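Local coordinates for bifunctional protein PutA (Bdellovibrio bacteriovorus, PDB 5UR2) that probably oxidises proline to glutamate in two steps, joining a flavin-dependent proline dehydrogenase to an NAD-dependent L-glutamate gamma-semialdehyde dehydrogenase, at residues T141-E152 against N194-Q205; A538-W549 against A656-M664. All coordinates share one frame; numbering follows the deposited sequence.

Contact 1 (T141-E152 against N194-Q205); sequences TVDILGEATLSE and NVSVKMTALYSQ. With P5F (N-propargylglycine-modified flavin adenine dinucleotide), chain F.
With chi1 at -177°, Thr-141 swings its hydroxyl away from its own backbone N and alongside strand 194-197, where it bonds to both Asn-194 and Ser-196. OG1 of Thr-141 donates to OD1 of Asn-194 (2.6 Å), meeting it from above the carbonyl plane, and accepts from OG of Ser-196 (2.8 Å), a hydroxyl also bonded to Arg-300. Backbone bonds from Val-142 N to Asn-194 O (2.9 Å) and from Ser-196 N to Val-142 O (2.8 Å) establish the parallel pairing of the first two strands of the proline dehydrogenase TIM barrel. Just past the second strand, Lys-198 NZ is covalently joined to C23 of the N-propargylglycine-modified flavin (1.3 Å), the mark of mechanism-based inactivation.

Beyond the strands the two chain segments meet again, in the loops and at the start of helix 152-173. Thr-149 OG1 donates to Ala-201 O (2.7 Å). Glu-152, bent at chi2 (-49°), brings OE2 to Ser-204, whose N (3.0 Å) reaches it nearly along the C-O axis and whose OG (2.8 Å) takes the anti lone pair. A salt bridge from OE1 to Arg-221 should help fix the carboxylate's rotation, with its plane 73° from the Tyr-203 ring. Strand 138-144 also pairs with strand 400-406, closing the barrel, while Val-142 packs on Leu-165 of helix 152-173 and Tyr-203 on Ile-217 of helix 211-232.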
# COMPACT_ATOMS: atom_id res chain seq x y z
N THR B 141 -23.59 34.55 42.50
CA THR B 141 -22.25 34.13 42.89
C THR B 141 -21.31 34.67 41.83
O THR B 141 -21.57 34.49 40.63
CB THR B 141 -22.13 32.60 43.04
OG1 THR B 141 -20.81 32.27 43.49
CG2 THR B 141 -22.43 31.85 41.73
N VAL B 142 -20.26 35.41 42.27
CA VAL B 142 -19.36 36.08 41.34
C VAL B 142 -18.18 35.18 40.99
O VAL B 142 -17.58 34.56 41.88
CB VAL B 142 -18.88 37.43 41.91
CG1 VAL B 142 -17.84 38.02 41.00
CG2 VAL B 142 -20.04 38.40 42.01
N ASP B 143 -17.84 35.12 39.70
CA ASP B 143 -16.69 34.36 39.25
C ASP B 143 -15.85 35.22 38.32
O ASP B 143 -16.39 35.87 37.42
CB ASP B 143 -17.10 33.07 38.55
CG ASP B 143 -15.90 32.28 38.04
OD1 ASP B 143 -15.20 31.64 38.86
OD2 ASP B 143 -15.65 32.31 36.82
N ILE B 144 -14.54 35.23 38.54
CA ILE B 144 -13.62 36.01 37.72
C ILE B 144 -13.13 35.15 36.57
O ILE B 144 -12.34 34.22 36.76
CB ILE B 144 -12.45 36.54 38.55
CG1 ILE B 144 -12.99 37.36 39.73
CG2 ILE B 144 -11.53 37.41 37.70
CD1 ILE B 144 -11.95 37.75 40.74
N LEU B 145 -13.56 35.49 35.35
CA LEU B 145 -13.06 34.83 34.15
C LEU B 145 -11.60 35.17 33.93
O LEU B 145 -11.12 36.26 34.28
CB LEU B 145 -13.86 35.27 32.93
CG LEU B 145 -15.36 35.03 32.99
CD1 LEU B 145 -16.06 35.92 31.99
CD2 LEU B 145 -15.63 33.57 32.72
N GLY B 146 -10.87 34.22 33.36
CA GLY B 146 -9.48 34.46 33.02
C GLY B 146 -9.02 33.48 31.98
O GLY B 146 -9.67 32.47 31.71
N GLU B 147 -7.87 33.79 31.38
CA GLU B 147 -7.22 32.81 30.52
C GLU B 147 -6.56 31.75 31.39
O GLU B 147 -6.61 31.80 32.62
CB GLU B 147 -6.21 33.48 29.59
CG GLU B 147 -6.53 34.93 29.28
CD GLU B 147 -5.74 35.46 28.11
OE1 GLU B 147 -5.12 34.66 27.38
OE2 GLU B 147 -5.71 36.70 27.94
N ALA B 148 -5.94 30.76 30.75
CA ALA B 148 -5.28 29.71 31.49
C ALA B 148 -4.17 30.29 32.36
O ALA B 148 -3.48 31.23 31.97
CB ALA B 148 -4.70 28.67 30.54
N THR B 149 -4.06 29.77 33.58
CA THR B 149 -2.92 30.09 34.44
C THR B 149 -1.76 29.20 34.00
O THR B 149 -1.68 28.03 34.37
CB THR B 149 -3.26 29.88 35.91
OG1 THR B 149 -4.17 30.90 36.35
CG2 THR B 149 -1.98 29.95 36.78
N LEU B 150 -0.86 29.77 33.20
CA LEU B 150 0.32 29.08 32.71
C LEU B 150 1.58 29.42 33.49
O LEU B 150 2.57 28.69 33.39
CB LEU B 150 0.54 29.41 31.23
CG LEU B 150 -0.54 28.88 30.29
CD1 LEU B 150 -0.23 29.22 28.85
CD2 LEU B 150 -0.67 27.39 30.44
N SER B 151 1.60 30.53 34.23
CA SER B 151 2.79 30.97 34.94
C SER B 151 2.45 31.31 36.38
O SER B 151 1.29 31.56 36.73
CB SER B 151 3.41 32.18 34.25
OG SER B 151 2.54 33.29 34.43
N GLU B 152 3.49 31.39 37.22
CA GLU B 152 3.26 31.78 38.61
C GLU B 152 2.87 33.25 38.73
O GLU B 152 2.12 33.61 39.65
CB GLU B 152 4.48 31.45 39.46
CG GLU B 152 4.53 29.96 39.78
CD GLU B 152 3.22 29.42 40.31
OE1 GLU B 152 2.87 29.74 41.47
OE2 GLU B 152 2.52 28.68 39.58
N ASN B 194 -21.26 36.06 47.65
CA ASN B 194 -20.95 34.68 47.33
C ASN B 194 -19.98 34.71 46.15
O ASN B 194 -20.30 35.31 45.12
CB ASN B 194 -22.24 33.92 47.00
CG ASN B 194 -22.04 32.41 46.82
OD1 ASN B 194 -21.19 31.96 46.04
ND2 ASN B 194 -22.87 31.61 47.50
N VAL B 195 -18.80 34.11 46.30
CA VAL B 195 -17.84 34.09 45.20
C VAL B 195 -17.48 32.64 44.89
O VAL B 195 -17.48 31.77 45.76
CB VAL B 195 -16.57 34.93 45.48
CG1 VAL B 195 -16.93 36.34 45.95
CG2 VAL B 195 -15.61 34.23 46.45
N SER B 196 -17.22 32.39 43.60
CA SER B 196 -16.82 31.09 43.09
C SER B 196 -15.39 31.18 42.60
O SER B 196 -15.01 32.15 41.94
CB SER B 196 -17.72 30.62 41.95
OG SER B 196 -19.03 30.36 42.42
N VAL B 197 -14.61 30.14 42.91
CA VAL B 197 -13.18 30.07 42.66
C VAL B 197 -12.81 28.85 41.81
O VAL B 197 -13.28 27.75 42.07
CB VAL B 197 -12.41 30.02 44.01
CG1 VAL B 197 -10.91 29.95 43.78
CG2 VAL B 197 -12.76 31.23 44.85
N LYS B 198 -11.93 29.06 40.83
CA LYS B 198 -11.46 27.98 39.96
C LYS B 198 -10.11 27.56 40.51
O LYS B 198 -9.15 28.38 40.57
CB LYS B 198 -11.39 28.41 38.49
CG LYS B 198 -12.35 27.80 37.46
CD LYS B 198 -13.75 28.34 37.25
CE LYS B 198 -14.80 27.36 36.73
NZ LYS B 198 -16.19 27.81 36.57
N MET B 199 -10.00 26.30 40.93
CA MET B 199 -8.80 25.85 41.63
C MET B 199 -7.52 25.95 40.79
O MET B 199 -6.52 26.49 41.25
CB MET B 199 -8.97 24.40 42.11
CG MET B 199 -7.83 23.95 43.05
SD MET B 199 -7.88 22.22 43.52
CE MET B 199 -7.55 21.41 41.94
N THR B 200 -7.53 25.42 39.57
CA THR B 200 -6.30 25.42 38.79
C THR B 200 -5.84 26.81 38.39
O THR B 200 -4.71 26.96 37.93
CB THR B 200 -6.44 24.55 37.56
OG1 THR B 200 -7.35 25.19 36.64
CG2 THR B 200 -6.97 23.19 37.98
N ALA B 201 -6.68 27.83 38.54
CA ALA B 201 -6.21 29.18 38.26
C ALA B 201 -5.23 29.69 39.31
O ALA B 201 -4.57 30.70 39.06
CB ALA B 201 -7.39 30.13 38.15
N LEU B 202 -5.12 29.02 40.45
CA LEU B 202 -4.27 29.48 41.54
C LEU B 202 -2.87 28.90 41.52
O LEU B 202 -2.05 29.30 42.35
CB LEU B 202 -4.91 29.13 42.88
CG LEU B 202 -6.18 29.92 43.14
CD1 LEU B 202 -6.95 29.32 44.29
CD2 LEU B 202 -5.76 31.34 43.44
N TYR B 203 -2.56 27.97 40.62
CA TYR B 203 -1.24 27.35 40.60
C TYR B 203 -0.99 26.79 39.21
O TYR B 203 -1.84 26.07 38.68
CB TYR B 203 -1.15 26.24 41.66
CG TYR B 203 0.18 25.48 41.71
CD1 TYR B 203 1.40 26.14 41.67
CD2 TYR B 203 0.20 24.08 41.82
CE1 TYR B 203 2.61 25.44 41.73
CE2 TYR B 203 1.40 23.37 41.89
CZ TYR B 203 2.60 24.06 41.84
OH TYR B 203 3.78 23.36 41.89
N SER B 204 0.18 27.08 38.64
CA SER B 204 0.44 26.73 37.25
C SER B 204 1.16 25.40 37.06
O SER B 204 1.29 24.95 35.91
CB SER B 204 1.27 27.82 36.57
OG SER B 204 2.64 27.72 36.95
N GLN B 205 1.66 24.77 38.13
CA GLN B 205 2.48 23.56 37.99
C GLN B 205 1.88 22.35 38.71
O GLN B 205 2.59 21.59 39.37
CB GLN B 205 3.91 23.82 38.46
CG GLN B 205 4.59 24.99 37.75
CD GLN B 205 4.64 24.84 36.22
OE1 GLN B 205 5.08 23.82 35.68
NE2 GLN B 205 4.21 25.88 35.53
PA P5F F . -29.71 20.02 30.42
O1A P5F F . -30.92 19.35 31.15
O2A P5F F . -29.86 20.30 29.01
O5B P5F F . -28.45 19.20 30.41
C5B P5F F . -27.35 19.40 29.52
C4B P5F F . -26.15 18.61 30.07
O4B P5F F . -26.26 17.22 29.90
C3B P5F F . -24.80 18.94 29.48
O3B P5F F . -24.27 20.11 29.98
C2B P5F F . -24.00 17.75 29.85
O2B P5F F . -23.57 17.88 31.16
C1B P5F F . -24.99 16.65 29.77
N9A P5F F . -24.96 15.92 28.52
C8A P5F F . -25.14 16.41 27.24
N7A P5F F . -25.07 15.39 26.38
C5A P5F F . -24.85 14.19 27.06
C6A P5F F . -24.68 12.86 26.70
N6A P5F F . -24.72 12.46 25.32
N1A P5F F . -24.46 11.92 27.64
C2A P5F F . -24.41 12.24 28.95
N3A P5F F . -24.55 13.54 29.33
C4A P5F F . -24.77 14.52 28.45
N1 P5F F . -20.36 22.71 35.09
C2 P5F F . -19.16 22.09 35.60
O2 P5F F . -18.73 20.93 35.00
N3 P5F F . -18.44 22.66 36.70
C4 P5F F . -18.87 23.85 37.34
O4 P5F F . -18.12 24.35 38.41
C4X P5F F . -20.13 24.51 36.80
N5 P5F F . -20.58 25.81 37.29
C5X P5F F . -22.00 26.14 37.03
C6 P5F F . -22.71 27.12 37.92
C7 P5F F . -24.09 27.37 37.73
C7M P5F F . -24.79 28.36 38.63
C8 P5F F . -24.81 26.69 36.71
C8M P5F F . -26.29 26.93 36.48
C9 P5F F . -24.16 25.76 35.87
C9A P5F F . -22.70 25.49 36.06
N10 P5F F . -22.03 24.51 35.20
C10 P5F F . -20.82 23.94 35.72
C1' P5F F . -22.63 23.98 33.96
C2' P5F F . -23.60 22.83 34.22
O2' P5F F . -22.88 21.74 34.66
C3' P5F F . -24.46 22.42 33.02
O3' P5F F . -23.62 21.97 32.02
C4' P5F F . -25.32 23.52 32.43
O4' P5F F . -25.63 24.39 33.47
C5' P5F F . -26.56 23.04 31.65
O5' P5F F . -27.22 21.94 32.24
P P5F F . -28.83 21.76 32.36
O1P P5F F . -29.39 20.91 33.56
O2P P5F F . -29.29 23.26 32.23
O3P P5F F . -29.26 21.37 30.82
C21 P5F F . -18.56 27.14 36.30
C22 P5F F . -19.58 26.51 36.91
C23 P5F F . -17.09 26.81 36.64
O HOH W 1 -3.22 25.92 35.93

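Contact 2 (A538-W549 against A656-M664)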
# COMPACT_ATOMS: atom_id res chain seq x y z
N ALA B 538 29.08 -12.06 16.52
CA ALA B 538 27.69 -11.63 16.38
C ALA B 538 27.24 -11.70 14.92
O ALA B 538 26.15 -12.21 14.62
CB ALA B 538 27.52 -10.21 16.95
N MET B 539 28.07 -11.22 14.00
CA MET B 539 27.71 -11.28 12.58
C MET B 539 27.53 -12.72 12.11
O MET B 539 26.60 -13.02 11.36
CB MET B 539 28.78 -10.58 11.75
CG MET B 539 28.82 -9.08 11.96
SD MET B 539 27.26 -8.28 11.54
CE MET B 539 27.05 -8.82 9.84
N GLN B 540 28.44 -13.62 12.53
CA GLN B 540 28.34 -15.02 12.12
C GLN B 540 27.09 -15.68 12.70
O GLN B 540 26.40 -16.41 11.98
CB GLN B 540 29.59 -15.81 12.55
CG GLN B 540 30.86 -15.57 11.68
CD GLN B 540 30.69 -15.99 10.22
OE1 GLN B 540 29.87 -16.86 9.90
NE2 GLN B 540 31.46 -15.37 9.33
N ALA B 541 26.79 -15.43 13.98
CA ALA B 541 25.60 -16.01 14.60
C ALA B 541 24.32 -15.54 13.90
O ALA B 541 23.39 -16.34 13.67
CB ALA B 541 25.55 -15.66 16.09
N ALA B 542 24.26 -14.26 13.52
CA ALA B 542 23.09 -13.72 12.83
C ALA B 542 22.94 -14.31 11.43
O ALA B 542 21.82 -14.65 11.01
CB ALA B 542 23.20 -12.20 12.73
N GLN B 543 24.05 -14.45 10.71
CA GLN B 543 23.99 -15.01 9.36
C GLN B 543 23.58 -16.48 9.40
O GLN B 543 22.72 -16.90 8.62
CB GLN B 543 25.35 -14.82 8.68
CG GLN B 543 25.40 -15.31 7.24
CD GLN B 543 24.48 -14.53 6.30
OE1 GLN B 543 24.16 -13.36 6.55
NE2 GLN B 543 24.02 -15.18 5.24
N THR B 544 24.13 -17.26 10.32
CA THR B 544 23.71 -18.66 10.44
C THR B 544 22.23 -18.74 10.77
O THR B 544 21.48 -19.51 10.16
CB THR B 544 24.53 -19.36 11.53
OG1 THR B 544 25.88 -19.47 11.10
CG2 THR B 544 24.00 -20.77 11.82
N ALA B 545 21.79 -17.92 11.74
CA ALA B 545 20.38 -17.94 12.12
C ALA B 545 19.47 -17.51 10.97
O ALA B 545 18.38 -18.07 10.81
CB ALA B 545 20.18 -17.03 13.33
N TYR B 546 19.93 -16.59 10.12
CA TYR B 546 19.07 -16.10 9.05
C TYR B 546 18.63 -17.22 8.12
O TYR B 546 17.51 -17.19 7.59
CB TYR B 546 19.78 -14.99 8.27
CG TYR B 546 19.00 -14.50 7.08
CD1 TYR B 546 17.81 -13.81 7.25
CD2 TYR B 546 19.44 -14.75 5.79
CE1 TYR B 546 17.07 -13.38 6.16
CE2 TYR B 546 18.73 -14.31 4.69
CZ TYR B 546 17.54 -13.62 4.89
OH TYR B 546 16.81 -13.19 3.80
N LYS B 547 19.47 -18.24 7.95
CA LYS B 547 19.20 -19.35 7.03
C LYS B 547 17.90 -20.08 7.38
O LYS B 547 17.16 -20.51 6.48
CB LYS B 547 20.38 -20.33 7.05
CG LYS B 547 20.25 -21.52 6.15
CD LYS B 547 21.37 -22.53 6.39
CE LYS B 547 21.42 -23.59 5.28
NZ LYS B 547 21.44 -22.96 3.92
N THR B 548 17.58 -20.21 8.66
CA THR B 548 16.32 -20.83 9.06
C THR B 548 15.25 -19.83 9.48
O THR B 548 14.07 -20.07 9.24
CB THR B 548 16.55 -21.84 10.21
OG1 THR B 548 17.28 -21.21 11.27
CG2 THR B 548 17.32 -23.07 9.71
N TRP B 549 15.64 -18.71 10.09
CA TRP B 549 14.65 -17.74 10.53
C TRP B 549 13.87 -17.14 9.37
O TRP B 549 12.69 -16.82 9.51
CB TRP B 549 15.33 -16.63 11.33
CG TRP B 549 14.43 -15.47 11.74
CD1 TRP B 549 14.43 -14.21 11.20
CD2 TRP B 549 13.42 -15.47 12.76
NE1 TRP B 549 13.49 -13.43 11.82
CE2 TRP B 549 12.86 -14.18 12.78
CE3 TRP B 549 12.95 -16.43 13.65
CZ2 TRP B 549 11.85 -13.83 13.68
CZ3 TRP B 549 11.94 -16.07 14.53
CH2 TRP B 549 11.41 -14.79 14.54
N ALA B 656 13.26 -7.88 12.47
CA ALA B 656 13.07 -9.30 12.77
C ALA B 656 11.72 -9.80 12.28
O ALA B 656 11.65 -10.89 11.68
CB ALA B 656 13.22 -9.54 14.28
N VAL B 657 10.64 -9.03 12.48
CA VAL B 657 9.34 -9.53 12.05
C VAL B 657 9.32 -9.66 10.53
O VAL B 657 8.62 -10.53 9.99
CB VAL B 657 8.17 -8.65 12.54
CG1 VAL B 657 7.91 -7.47 11.58
CG2 VAL B 657 6.91 -9.49 12.69
N ALA B 658 10.11 -8.85 9.83
CA ALA B 658 10.20 -9.00 8.38
C ALA B 658 11.01 -10.21 7.96
O ALA B 658 11.16 -10.43 6.75
CB ALA B 658 10.82 -7.74 7.75
N GLY B 659 11.52 -11.01 8.89
CA GLY B 659 12.30 -12.18 8.54
C GLY B 659 13.80 -11.97 8.53
O GLY B 659 14.53 -12.85 8.07
N ASN B 660 14.28 -10.81 8.95
CA ASN B 660 15.72 -10.60 9.04
C ASN B 660 16.24 -11.01 10.41
O ASN B 660 15.48 -11.10 11.38
CB ASN B 660 16.06 -9.15 8.74
CG ASN B 660 15.48 -8.68 7.42
OD1 ASN B 660 16.04 -8.97 6.34
ND2 ASN B 660 14.35 -7.96 7.49
N THR B 661 17.54 -11.24 10.49
CA THR B 661 18.18 -11.36 11.80
C THR B 661 18.90 -10.05 12.11
O THR B 661 19.07 -9.19 11.24
CB THR B 661 19.14 -12.56 11.86
OG1 THR B 661 20.17 -12.43 10.88
CG2 THR B 661 18.36 -13.85 11.58
N VAL B 662 19.32 -9.90 13.37
CA VAL B 662 19.68 -8.59 13.91
C VAL B 662 20.94 -8.68 14.76
O VAL B 662 21.08 -9.60 15.58
CB VAL B 662 18.53 -8.01 14.75
CG1 VAL B 662 18.99 -6.75 15.47
CG2 VAL B 662 17.31 -7.73 13.89
N VAL B 663 21.85 -7.73 14.58
CA VAL B 663 22.88 -7.42 15.56
C VAL B 663 22.59 -6.00 16.03
O VAL B 663 22.66 -5.06 15.23
CB VAL B 663 24.30 -7.53 15.00
CG1 VAL B 663 25.31 -7.19 16.10
CG2 VAL B 663 24.54 -8.91 14.41
N MET B 664 22.24 -5.84 17.29
CA MET B 664 21.93 -4.51 17.81
C MET B 664 23.10 -4.01 18.65
O MET B 664 23.63 -4.74 19.51
CB MET B 664 20.62 -4.50 18.60
CG MET B 664 20.57 -5.43 19.81
SD MET B 664 19.11 -5.03 20.79
CE MET B 664 18.74 -6.60 21.54
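Trp-549 and Tyr-546 both present ring edges to the turn at Gly-659: the indole receives Ala-656 O near its plane, the phenol receives Gly-659 O near its own, and the methyl CG2 of Thr-661 lies obliquely to the indole. The setting is the Rossmann-type, NAD-binding domain of the aldehyde dehydrogenase module, where helix 532-549 packs on the parallel strands 623-638, 661-665 and 691-693. The axis of segment 538-549 runs 162° from that of strand 661-664, close to antiparallel, with a closest approach of 7.7 Å.

The indole supplies one of the two assigned hydrogen bonds. Trp-549 NE1 donates to Ala-656 O at 3.1 Å, with a bent N-H...O angle of 143°. That oxygen also accepts Gly-659 N from the other face of its carbonyl plane, within the Schellman motif that ends helix 646-657, so the tryptophan binds the helix terminus itself. Tyr-546 CE1 stands 3.2 Å from Gly-659 O, and its hydroxyl bonds to Ser-631. The side chain of Asn-660 leaves its CA away from helix 532-549, and its OD1 accepts from the backbone N atoms of Arg-632 and Gly-633.

Further along the strand the chemistry becomes apolar. Val-663 sets CG1 3.8 Å from Ala-538 CB and CG2 3.9 Å from Ala-542 CB, while Met-539 SD meets CG2 at 4.0 Å. Between the two regions, chi1 of 60° tucks OG1 of Thr-661 back over its own main chain and points it at the helix; that oxygen donates to Ala-542 O at 2.8 Å, from above the carbonyl plane and on the face opposite to Tyr-546 N.

In the fold
The two contacts belong to the two enzymatic modules, in series along the chain and on opposite sides of its centre; their centres lie about 59 Å apart and their nearest atoms about 35 Å. Contact 1 joins neighbouring strands of a closed barrel and their following loops, and is only partly buried: strand hydrogen bonds and a hydroxyl chain at one end give way to a carboxylate grip at the other. Contact 2 is buried and sets a helix against a strand and the turn before it; a hydroxyl and an indole N-H reach backbone carbonyls in place of strand pairing, beside alanine-valine packing. Of the two, contact 1 alone includes a residue of the flavin pocket.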